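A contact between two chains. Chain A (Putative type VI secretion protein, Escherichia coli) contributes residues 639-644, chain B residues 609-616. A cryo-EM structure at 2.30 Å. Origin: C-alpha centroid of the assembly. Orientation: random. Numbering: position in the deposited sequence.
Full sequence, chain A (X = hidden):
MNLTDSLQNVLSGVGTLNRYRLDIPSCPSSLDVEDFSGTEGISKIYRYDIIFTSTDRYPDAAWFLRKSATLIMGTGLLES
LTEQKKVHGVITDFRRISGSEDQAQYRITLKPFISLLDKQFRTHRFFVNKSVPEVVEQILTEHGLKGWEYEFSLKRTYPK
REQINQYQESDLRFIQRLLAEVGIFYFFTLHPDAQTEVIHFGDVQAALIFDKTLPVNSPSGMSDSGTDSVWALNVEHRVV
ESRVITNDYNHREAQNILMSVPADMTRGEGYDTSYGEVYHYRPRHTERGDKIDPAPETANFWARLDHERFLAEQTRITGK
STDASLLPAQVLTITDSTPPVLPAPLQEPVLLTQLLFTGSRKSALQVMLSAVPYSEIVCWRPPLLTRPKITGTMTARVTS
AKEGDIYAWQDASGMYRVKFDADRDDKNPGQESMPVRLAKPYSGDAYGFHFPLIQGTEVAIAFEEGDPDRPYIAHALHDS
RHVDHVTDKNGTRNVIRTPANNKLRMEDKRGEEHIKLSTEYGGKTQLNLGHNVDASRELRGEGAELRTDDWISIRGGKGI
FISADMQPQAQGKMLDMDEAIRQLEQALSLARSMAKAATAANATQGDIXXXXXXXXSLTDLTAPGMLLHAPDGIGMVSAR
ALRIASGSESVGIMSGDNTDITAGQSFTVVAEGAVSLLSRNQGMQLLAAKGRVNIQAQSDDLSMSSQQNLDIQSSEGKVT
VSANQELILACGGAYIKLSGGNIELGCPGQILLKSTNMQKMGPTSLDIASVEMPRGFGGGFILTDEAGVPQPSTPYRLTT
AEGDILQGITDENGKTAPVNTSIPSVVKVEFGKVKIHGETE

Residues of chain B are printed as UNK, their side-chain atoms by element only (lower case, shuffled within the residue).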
# COMPACT_ATOMS: atom_id res chain seq x y z
N ALA A 639 9.72 8.76 8.43
CA ALA A 639 9.28 8.80 9.82
C ALA A 639 7.84 9.27 9.92
O ALA A 639 7.09 8.80 10.78
CB ALA A 639 10.20 9.70 10.64
N ARG A 640 7.43 10.16 9.02
CA ARG A 640 6.10 10.73 9.03
C ARG A 640 5.15 9.88 8.20
O ARG A 640 5.50 8.81 7.71
CB ARG A 640 6.14 12.17 8.52
CG ARG A 640 6.96 13.07 9.37
CD ARG A 640 6.25 13.39 10.63
NE ARG A 640 7.06 14.25 11.48
CZ ARG A 640 6.60 14.91 12.54
NH1 ARG A 640 5.32 14.80 12.87
NH2 ARG A 640 7.41 15.66 13.26
N ALA A 641 3.94 10.39 8.00
CA ALA A 641 2.90 9.63 7.34
C ALA A 641 3.21 9.40 5.87
O ALA A 641 3.90 10.19 5.22
CB ALA A 641 1.56 10.35 7.47
N LEU A 642 2.70 8.31 5.34
CA LEU A 642 2.74 8.03 3.92
C LEU A 642 1.31 7.99 3.42
O LEU A 642 0.40 7.56 4.13
CB LEU A 642 3.45 6.71 3.63
CG LEU A 642 4.97 6.77 3.61
CD1 LEU A 642 5.53 6.89 5.00
CD2 LEU A 642 5.55 5.54 2.94
N ARG A 643 1.11 8.48 2.20
CA ARG A 643 -0.18 8.37 1.56
C ARG A 643 -0.01 7.80 0.16
O ARG A 643 0.79 8.30 -0.63
CB ARG A 643 -0.92 9.70 1.48
CG ARG A 643 -2.23 9.55 0.75
CD ARG A 643 -3.11 10.73 0.89
NE ARG A 643 -3.01 11.33 2.21
CZ ARG A 643 -3.34 12.59 2.46
NH1 ARG A 643 -3.79 13.35 1.49
NH2 ARG A 643 -3.21 13.07 3.68
N ILE A 644 -0.78 6.77 -0.13
CA ILE A 644 -0.94 6.23 -1.46
C ILE A 644 -2.41 6.39 -1.80
O ILE A 644 -3.27 5.79 -1.15
CB ILE A 644 -0.50 4.76 -1.54
CG1 ILE A 644 1.01 4.66 -1.37
CG2 ILE A 644 -0.92 4.14 -2.85
CD1 ILE A 644 1.43 4.35 0.01
N UNK B 609 -5.16 12.64 12.02
CA UNK B 609 -4.25 13.72 12.40
C UNK B 609 -2.99 13.72 11.55
O UNK B 609 -2.59 14.75 11.00
c UNK B 609 -3.91 13.59 13.88
o UNK B 609 -2.82 14.43 14.22
N UNK B 610 -2.33 12.56 11.44
CA UNK B 610 -1.08 12.51 10.69
C UNK B 610 -1.31 12.71 9.20
O UNK B 610 -0.45 13.27 8.52
s UNK B 610 -0.93 9.84 9.94
c UNK B 610 -0.37 11.19 10.96
N UNK B 611 -2.47 12.32 8.68
CA UNK B 611 -2.76 12.56 7.26
C UNK B 611 -3.05 14.03 6.99
O UNK B 611 -2.66 14.57 5.95
c UNK B 611 -3.58 10.18 6.80
n UNK B 611 -1.61 8.86 6.32
c UNK B 611 -2.39 9.84 5.91
o UNK B 611 -2.19 10.44 4.86
c UNK B 611 -3.91 11.67 6.80
N UNK B 612 -3.74 14.70 7.91
CA UNK B 612 -3.95 16.14 7.80
C UNK B 612 -2.62 16.88 7.87
O UNK B 612 -2.36 17.81 7.10
o UNK B 612 -7.52 17.33 8.20
c UNK B 612 -6.65 18.19 8.09
n UNK B 612 -6.81 19.28 7.37
c UNK B 612 -4.90 16.61 8.89
c UNK B 612 -5.33 18.04 8.79
N UNK B 613 -1.75 16.46 8.79
CA UNK B 613 -0.42 17.02 8.87
C UNK B 613 0.37 16.75 7.59
O UNK B 613 1.14 17.60 7.14
n UNK B 613 -0.11 15.64 13.32
n UNK B 613 0.89 13.59 13.20
c UNK B 613 1.63 17.08 10.41
c UNK B 613 0.89 14.88 12.92
c UNK B 613 0.30 16.45 10.09
c UNK B 613 2.00 16.82 11.86
n UNK B 613 1.90 15.41 12.23
N UNK B 614 0.19 15.57 7.00
CA UNK B 614 0.86 15.27 5.75
C UNK B 614 0.37 16.18 4.63
O UNK B 614 1.16 16.61 3.80
c UNK B 614 0.92 11.91 3.75
c UNK B 614 2.83 13.46 4.22
c UNK B 614 1.32 13.34 4.09
c UNK B 614 0.64 13.80 5.37
N UNK B 615 -0.93 16.45 4.60
CA UNK B 615 -1.46 17.41 3.64
C UNK B 615 -0.79 18.76 3.81
O UNK B 615 -0.33 19.36 2.84
o UNK B 615 -3.44 15.64 2.44
c UNK B 615 -2.97 17.54 3.80
c UNK B 615 -3.74 16.79 2.74
n UNK B 615 -4.73 17.43 2.15
N UNK B 616 -0.69 19.23 5.05
CA UNK B 616 -0.03 20.51 5.30
C UNK B 616 1.42 20.48 4.85
O UNK B 616 1.91 21.43 4.22
c UNK B 616 -0.13 20.87 6.78

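Position 609 carries one side-chain carbon followed by one oxygen, unbranched, and it touches nothing on chain A; its oxygen stays 8.3 Å from NH1 of R640(A), the nearest approach to the chain A stretch. A single carbon ending in oxygen is a hydroxymethyl group: S609(B).

At position 610 a carbon is followed by sulfur. No further carbon follows the sulfur, which excludes methionine, so this is C610(B), with chi1 in the p well. Its CA-to-CB bond points toward chain A, and SG lies 3.5 Å from CB of A641(A), an apolar contact at the place where the two backbones come nearest.

Position 611 has three carbons in a row, the third bearing one oxygen and one nitrogen. That is a primary amide on a two-methylene arm, hence Q611(B). The forked end permits two roles: NE2 donates to O of L642(A) at 3.2 Å (159°), while OE1 accepts from NE of R643(A) at 2.9 Å (153°) and from NH2 of R643(A) at 3.1 Å. The contacts support this assignment of amide oxygen and nitrogen, since each atom meets a complementary partner.

The same atom set recurs at position 612, but its CA-to-CB bond points away and it makes no contact: Q612(B).

Position 613 runs through three carbons to a nitrogen, then to a carbon carrying two more nitrogens, a guanidinium that identifies R613(B). Its NE is 3.5 Å from NH1 of R640(A), an approach of like charges rather than a bond. Within the helix, NH1 of R613(B) donates to OG of S609(B) at 3.1 Å, one turn back.

Four carbons forked at the second mark position 614 as L614(B). Here CD1 lies 3.6 Å from O of A641(A), and CD2 lies 3.7 Å from CB of R643(A).

Position 615 has two carbons, the second with one oxygen and one nitrogen, one methylene shorter than glutamine: N615(B). OD1 accepts from NH1 of R643(A) at 2.5 Å (139°), a very short separation, and weakly from NH2 of R643(A) at 2.9 Å (126°).

Position 616 has a lone CB and no contact: A616(B).

The contact works by setting a strand nearly perpendicular to a helix (84°). A641(A) and R643(A) both direct CB toward the helix, whereas the CA-to-CB bond of L642(A) points away, while its backbone O accepts from NE2 of Q611(B). A641(A) packs on C610(B) and L614(B); R643(A) extends alongside L614(B), its guanidinium held by amide oxygens of Q611(B) and N615(B), four residues apart and thus about one helical turn.

Chain B (609-616) SCQQRLNA
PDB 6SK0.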